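PDB 2GA8: hypothetical 39.9 kDa protein from Saccharomyces cerevisiae, which acts as an ATP-dependent P-loop kinase that could be involved in assembly of the endoplasmic reticulum membrane. Local coordinates for residues A[18-22]-A[286-290]; A[292-298]-A[347-353]. All coordinates share one frame. Numbering follows the deposited sequence.

In the fold
Both contacts bear on strand 290-296 of the five-stranded parallel sheet, contact 1 at the loop leading into it and contact 2 along its side and just past its C-terminal end, centres about 23 Å apart. Contact 1 (18-22 with 286-290) joins the loops leading from helices 4-17 and 275-285 into neighbouring strands 25-30 and 290-296; it is buried, small (187 Å²), and held by one side-chain-to-carbonyl hydrogen bond, from Asn22, with Arg18 and Ala289 packing beside it. Contact 2 (292-298 with 347-353) pairs strand 290-296 with edge strand 347-351; it is only partly buried, larger (704 Å²), and built on main-chain hydrogen bonds, with charged groups and waters at the end nearer the putative ATP site.

Contact 1. Residues A[18-22]-A[286-290]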
loop_
_atom_site.group_PDB
_atom_site.type_symbol
_atom_site.label_atom_id
_atom_site.label_comp_id
_atom_site.label_asym_id
_atom_site.label_seq_id
_atom_site.Cartn_x
_atom_site.Cartn_y
_atom_site.Cartn_z
ATOM N N ARG A 18 -16.024 7.265 -12.512
ATOM C CA ARG A 18 -15.162 8.386 -12.137
ATOM C C ARG A 18 -14.117 8.742 -13.191
ATOM O O ARG A 18 -13.213 9.534 -12.932
ATOM C CB ARG A 18 -14.456 8.050 -10.818
ATOM C CG ARG A 18 -15.397 7.655 -9.694
ATOM C CD ARG A 18 -16.247 8.834 -9.250
ATOM N NE ARG A 18 -15.413 9.916 -8.734
ATOM C CZ ARG A 18 -15.880 11.057 -8.239
ATOM N NH1 ARG A 18 -17.188 11.280 -8.193
ATOM N NH2 ARG A 18 -15.038 11.971 -7.776
ATOM N N ILE A 19 -14.258 8.171 -14.381
ATOM C CA ILE A 19 -13.320 8.380 -15.479
ATOM C C ILE A 19 -12.984 9.840 -15.800
ATOM O O ILE A 19 -11.852 10.152 -16.182
ATOM C CB ILE A 19 -13.843 7.692 -16.764
ATOM C CG1 ILE A 19 -12.689 7.473 -17.743
ATOM C CG2 ILE A 19 -14.944 8.534 -17.400
ATOM C CD1 ILE A 19 -11.654 6.479 -17.247
ATOM N N GLU A 20 -13.958 10.731 -15.651
ATOM C CA GLU A 20 -13.742 12.144 -15.936
ATOM C C GLU A 20 -13.396 12.948 -14.688
ATOM O O GLU A 20 -13.037 14.120 -14.783
ATOM C CB GLU A 20 -14.991 12.746 -16.595
ATOM C CG GLU A 20 -15.250 12.258 -18.016
ATOM C CD GLU A 20 -16.572 12.753 -18.579
ATOM O OE1 GLU A 20 -16.795 13.983 -18.601
ATOM O OE2 GLU A 20 -17.391 11.909 -18.999
ATOM N N ASP A 21 -13.488 12.313 -13.524
ATOM C CA ASP A 21 -13.220 12.987 -12.256
ATOM C C ASP A 21 -11.953 12.549 -11.535
ATOM O O ASP A 21 -11.397 13.303 -10.733
ATOM C CB ASP A 21 -14.405 12.788 -11.308
ATOM C CG ASP A 21 -15.699 13.333 -11.870
ATOM O OD1 ASP A 21 -15.754 14.547 -12.151
ATOM O OD2 ASP A 21 -16.657 12.549 -12.032
ATOM N N ASN A 22 -11.500 11.331 -11.804
ATOM C CA ASN A 22 -10.310 10.817 -11.133
ATOM C C ASN A 22 -9.406 10.084 -12.099
ATOM O O ASN A 22 -9.870 9.264 -12.893
ATOM C CB ASN A 22 -10.700 9.852 -10.006
ATOM C CG ASN A 22 -11.507 10.522 -8.907
ATOM O OD1 ASN A 22 -12.739 10.565 -8.955
ATOM N ND2 ASN A 22 -10.811 11.048 -7.909
ATOM N N ASP A 286 -11.588 10.768 0.275
ATOM C CA ASP A 286 -11.853 12.111 -0.220
ATOM C C ASP A 286 -11.618 12.294 -1.719
ATOM O O ASP A 286 -11.971 13.329 -2.275
ATOM C CB ASP A 286 -11.041 13.143 0.571
ATOM C CG ASP A 286 -11.646 13.435 1.937
ATOM O OD1 ASP A 286 -12.778 12.977 2.203
ATOM O OD2 ASP A 286 -10.998 14.130 2.741
ATOM N N THR A 287 -11.026 11.302 -2.376
ATOM C CA THR A 287 -10.806 11.407 -3.818
ATOM C C THR A 287 -12.129 11.152 -4.527
ATOM O O THR A 287 -12.318 11.552 -5.675
ATOM C CB THR A 287 -9.796 10.357 -4.343
ATOM O OG1 THR A 287 -10.299 9.037 -4.093
ATOM C CG2 THR A 287 -8.444 10.525 -3.676
ATOM N N GLY A 288 -13.045 10.485 -3.832
ATOM C CA GLY A 288 -14.328 10.160 -4.428
ATOM C C GLY A 288 -14.205 8.937 -5.324
ATOM O O GLY A 288 -15.124 8.598 -6.078
ATOM N N ALA A 289 -13.060 8.266 -5.247
ATOM C CA ALA A 289 -12.821 7.080 -6.064
ATOM C C ALA A 289 -12.154 5.988 -5.238
ATOM O O ALA A 289 -11.033 5.579 -5.526
ATOM C CB ALA A 289 -11.947 7.442 -7.265
ATOM N N LEU A 290 -12.864 5.519 -4.216
ATOM C CA LEU A 290 -12.354 4.481 -3.331
ATOM C C LEU A 290 -13.352 3.358 -3.064
ATOM O O LEU A 290 -14.531 3.606 -2.823
ATOM C CB LEU A 290 -11.963 5.097 -1.985
ATOM C CG LEU A 290 -11.557 4.108 -0.885
ATOM C CD1 LEU A 290 -10.188 3.530 -1.215
ATOM C CD2 LEU A 290 -11.525 4.808 0.466
#
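Neither segment is regular: each is the turn that follows a helix, and the closest CA atoms, those of Arg18 and Ala289, lie 6.6 Å apart. In 18-22 the chain folds back on the helix end, Arg18 O accepting from Asp21 N (2.9 Å) and Asn22 N (2.7 Å). In 286-290, Gly288 leaves helical geometry with positive phi (80°), and the ST turn of Thr287, whose OG1 accepts from Ala289 N at 3.1 Å and also bonds Leu284 O, shapes the bend. These are helix-to-strand connections at one end of the parallel P-loop kinase sheet, where strands 25-30 and 290-296 start side by side; Ala289 already shares a backbone hydrogen bond with Cys26. Across the segments, Asn22 ND2 donates to Thr287 O (2.7 Å, 154°), and ND2 has a further partner in Ser206 OG. The other end of that amide is held within its own segment: Arg18, with chi1 to chi3 all m, curls back so that NE and NH2 reach Asn22 OD1 at 2.8 and 2.9 Å. This places Gly288 O over a face of the guanidinium, 3.0 Å from Arg18 NE but at a poor angle for hydrogen bonding. Space is tight here, since an ideal CB on Gly288 would lie 2.6 Å from Arg18 NH2. Next to these polar groups, Ala289 CB packs 3.5 Å from Asn22 CG and 4.2 Å from Arg18 CG.

Contact 2. Residues A[292-298]-A[347-353]; sequences VYKIDID and IVHIRND
This is a parallel strand pair at the border of the central sheet, strand 290-296 lying between strand 25-30 and the edge strand 347-351. The short axes approach to 4.5 Å at -37°, extended backbones in register Tyr293-Val348, Lys294-His349 and Ile295-Ile350 (CA-CA 4.7 to 4.9 Å). Four hydrogen bonds fix it: Val348 N to Val292 O (2.9 Å), Lys294 N to Val348 O (3.0 Å), Ile350 N to Lys294 O (2.8 Å) and Asp296 N to Ile350 O (2.7 Å). On one face, Tyr293 (chi1 m) sets CD1 3.7 Å from Val348 CB and 3.9 Å from Ile350 CG2, while Ile295 CG1 meets Ile350 CD1 at 3.9 Å. On the other, Lys294 CB lies over the His349 ring and 3.6 Å from Ile347 CG2; its side chain turns at chi2 (m), then runs extended, NZ donating to Ile295 O (3.0 Å) and salt-bridging Asp338. Arg351 (chi1-chi3 m) salt-bridges Asp353, NH2 to OD1 at 2.9 Å and NE to OD2 at 3.2 Å, and lays its guanidinium over Asp296 O; water 1 joins Asp296 O (2.6 Å), Asn352 N (2.8 Å) and Asp353 OD1 (2.9 Å). Asp298, N-cap of helix 299-312, accepts from Ala301 N through OD1. Ile297 packs on Ser35, Asn352 ND2 bonds Ser35 O and Ile295 touches Lys37: these strand ends flank the Walker A loop that probably binds ATP, as in a P-loop kinase sheet.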
loop_
_atom_site.group_PDB
_atom_site.type_symbol
_atom_site.label_atom_id
_atom_site.label_comp_id
_atom_site.label_asym_id
_atom_site.label_seq_id
_atom_site.Cartn_x
_atom_site.Cartn_y
_atom_site.Cartn_z
ATOM N N VAL A 292 -13.711 -0.018 -0.559
ATOM C CA VAL A 292 -13.144 -0.545 0.678
ATOM C C VAL A 292 -13.681 -1.932 1.023
ATOM O O VAL A 292 -14.892 -2.134 1.089
ATOM C CB VAL A 292 -13.448 0.403 1.857
ATOM C CG1 VAL A 292 -12.801 -0.118 3.138
ATOM C CG2 VAL A 292 -12.943 1.810 1.531
ATOM N N TYR A 293 -12.767 -2.875 1.243
ATOM C CA TYR A 293 -13.126 -4.250 1.590
ATOM C C TYR A 293 -12.411 -4.684 2.856
ATOM O O TYR A 293 -11.233 -4.378 3.063
ATOM C CB TYR A 293 -12.742 -5.207 0.464
ATOM C CG TYR A 293 -13.443 -4.910 -0.838
ATOM C CD1 TYR A 293 -14.793 -5.214 -1.011
ATOM C CD2 TYR A 293 -12.768 -4.284 -1.883
ATOM C CE1 TYR A 293 -15.456 -4.899 -2.195
ATOM C CE2 TYR A 293 -13.419 -3.960 -3.070
ATOM C CZ TYR A 293 -14.760 -4.268 -3.220
ATOM O OH TYR A 293 -15.404 -3.936 -4.391
ATOM N N LYS A 294 -13.133 -5.396 3.707
ATOM C CA LYS A 294 -12.554 -5.886 4.945
ATOM C C LYS A 294 -12.912 -7.362 5.002
ATOM O O LYS A 294 -14.078 -7.731 4.887
ATOM C CB LYS A 294 -13.141 -5.120 6.137
ATOM C CG LYS A 294 -12.362 -5.274 7.433
ATOM C CD LYS A 294 -12.648 -6.595 8.095
ATOM C CE LYS A 294 -11.855 -6.740 9.384
ATOM N NZ LYS A 294 -12.165 -8.027 10.046
ATOM N N ILE A 295 -11.897 -8.204 5.157
ATOM C CA ILE A 295 -12.106 -9.643 5.201
ATOM C C ILE A 295 -12.529 -10.125 6.582
ATOM O O ILE A 295 -11.907 -9.783 7.582
ATOM C CB ILE A 295 -10.816 -10.402 4.799
ATOM C CG1 ILE A 295 -10.364 -9.964 3.404
ATOM C CG2 ILE A 295 -11.062 -11.915 4.834
ATOM C CD1 ILE A 295 -9.011 -10.541 2.994
ATOM N N ASP A 296 -13.605 -10.902 6.626
ATOM C CA ASP A 296 -14.089 -11.482 7.876
ATOM C C ASP A 296 -13.579 -12.911 7.798
ATOM O O ASP A 296 -13.952 -13.655 6.895
ATOM C CB ASP A 296 -15.618 -11.465 7.936
ATOM C CG ASP A 296 -16.175 -10.104 8.324
ATOM O OD1 ASP A 296 -15.379 -9.163 8.539
ATOM O OD2 ASP A 296 -17.413 -9.979 8.421
ATOM N N ILE A 297 -12.722 -13.287 8.737
ATOM C CA ILE A 297 -12.111 -14.609 8.727
ATOM C C ILE A 297 -12.881 -15.761 9.356
ATOM O O ILE A 297 -13.794 -15.570 10.160
ATOM C CB ILE A 297 -10.725 -14.582 9.422
ATOM C CG1 ILE A 297 -10.902 -14.330 10.922
ATOM C CG2 ILE A 297 -9.850 -13.503 8.808
ATOM C CD1 ILE A 297 -9.619 -14.444 11.728
ATOM N N ASP A 298 -12.487 -16.962 8.944
ATOM C CA ASP A 298 -13.016 -18.211 9.471
ATOM C C ASP A 298 -11.948 -18.446 10.531
ATOM O O ASP A 298 -10.799 -18.750 10.203
ATOM C CB ASP A 298 -12.957 -19.302 8.398
ATOM C CG ASP A 298 -13.312 -20.675 8.937
ATOM O OD1 ASP A 298 -12.701 -21.103 9.942
ATOM O OD2 ASP A 298 -14.196 -21.332 8.347
ATOM N N ILE A 347 -17.553 0.367 4.302
ATOM C CA ILE A 347 -16.700 -0.814 4.395
ATOM C C ILE A 347 -17.494 -2.061 4.016
ATOM O O ILE A 347 -18.439 -2.441 4.709
ATOM C CB ILE A 347 -16.137 -1.005 5.819
ATOM C CG1 ILE A 347 -15.349 0.233 6.236
ATOM C CG2 ILE A 347 -15.230 -2.232 5.857
ATOM C CD1 ILE A 347 -14.834 0.173 7.654
ATOM N N VAL A 348 -17.113 -2.687 2.907
ATOM C CA VAL A 348 -17.784 -3.893 2.440
ATOM C C VAL A 348 -17.081 -5.118 3.015
ATOM O O VAL A 348 -15.944 -5.420 2.647
ATOM C CB VAL A 348 -17.771 -3.973 0.893
ATOM C CG1 VAL A 348 -18.456 -5.247 0.425
ATOM C CG2 VAL A 348 -18.464 -2.751 0.306
ATOM N N HIS A 349 -17.756 -5.813 3.926
ATOM C CA HIS A 349 -17.183 -7.005 4.549
ATOM C C HIS A 349 -17.306 -8.208 3.628
ATOM O O HIS A 349 -18.386 -8.513 3.127
ATOM C CB HIS A 349 -17.874 -7.313 5.884
ATOM C CG HIS A 349 -17.486 -6.392 7.000
ATOM N ND1 HIS A 349 -17.865 -5.068 7.044
ATOM C CD2 HIS A 349 -16.752 -6.609 8.117
ATOM C CE1 HIS A 349 -17.383 -4.510 8.140
ATOM N NE2 HIS A 349 -16.704 -5.424 8.809
ATOM N N ILE A 350 -16.191 -8.894 3.409
ATOM C CA ILE A 350 -16.181 -10.059 2.541
ATOM C C ILE A 350 -15.622 -11.274 3.267
ATOM O O ILE A 350 -14.908 -11.144 4.260
ATOM C CB ILE A 350 -15.333 -9.803 1.278
ATOM C CG1 ILE A 350 -13.898 -9.447 1.678
ATOM C CG2 ILE A 350 -15.947 -8.670 0.457
ATOM C CD1 ILE A 350 -12.951 -9.302 0.506
ATOM N N ARG A 351 -15.966 -12.454 2.766
ATOM C CA ARG A 351 -15.492 -13.703 3.351
ATOM C C ARG A 351 -14.462 -14.316 2.415
ATOM O O ARG A 351 -14.476 -14.067 1.211
ATOM C CB ARG A 351 -16.649 -14.695 3.518
ATOM C CG ARG A 351 -17.806 -14.218 4.386
ATOM C CD ARG A 351 -17.434 -14.157 5.861
ATOM N NE ARG A 351 -16.932 -15.440 6.348
ATOM C CZ ARG A 351 -16.659 -15.704 7.622
ATOM N NH1 ARG A 351 -16.842 -14.777 8.556
ATOM N NH2 ARG A 351 -16.188 -16.896 7.960
ATOM N N ASN A 352 -13.557 -15.108 2.976
ATOM C CA ASN A 352 -12.548 -15.798 2.187
ATOM C C ASN A 352 -12.406 -17.185 2.788
ATOM O O ASN A 352 -11.337 -17.572 3.255
ATOM C CB ASN A 352 -11.206 -15.064 2.228
ATOM C CG ASN A 352 -10.157 -15.731 1.362
ATOM O OD1 ASN A 352 -10.425 -16.094 0.216
ATOM N ND2 ASN A 352 -8.954 -15.892 1.902
ATOM N N ASP A 353 -13.513 -17.922 2.785
ATOM C CA ASP A 353 -13.545 -19.269 3.336
ATOM C C ASP A 353 -13.045 -20.299 2.325
ATOM O O ASP A 353 -13.155 -20.099 1.114
ATOM C CB ASP A 353 -14.968 -19.607 3.784
ATOM C CG ASP A 353 -15.519 -18.594 4.774
ATOM O OD1 ASP A 353 -14.841 -18.322 5.789
ATOM O OD2 ASP A 353 -16.628 -18.066 4.541
HETATM O O HOH W 1 -13.303 -15.844 5.620
HETATM O O HOH W 2 -11.016 -17.070 6.635
#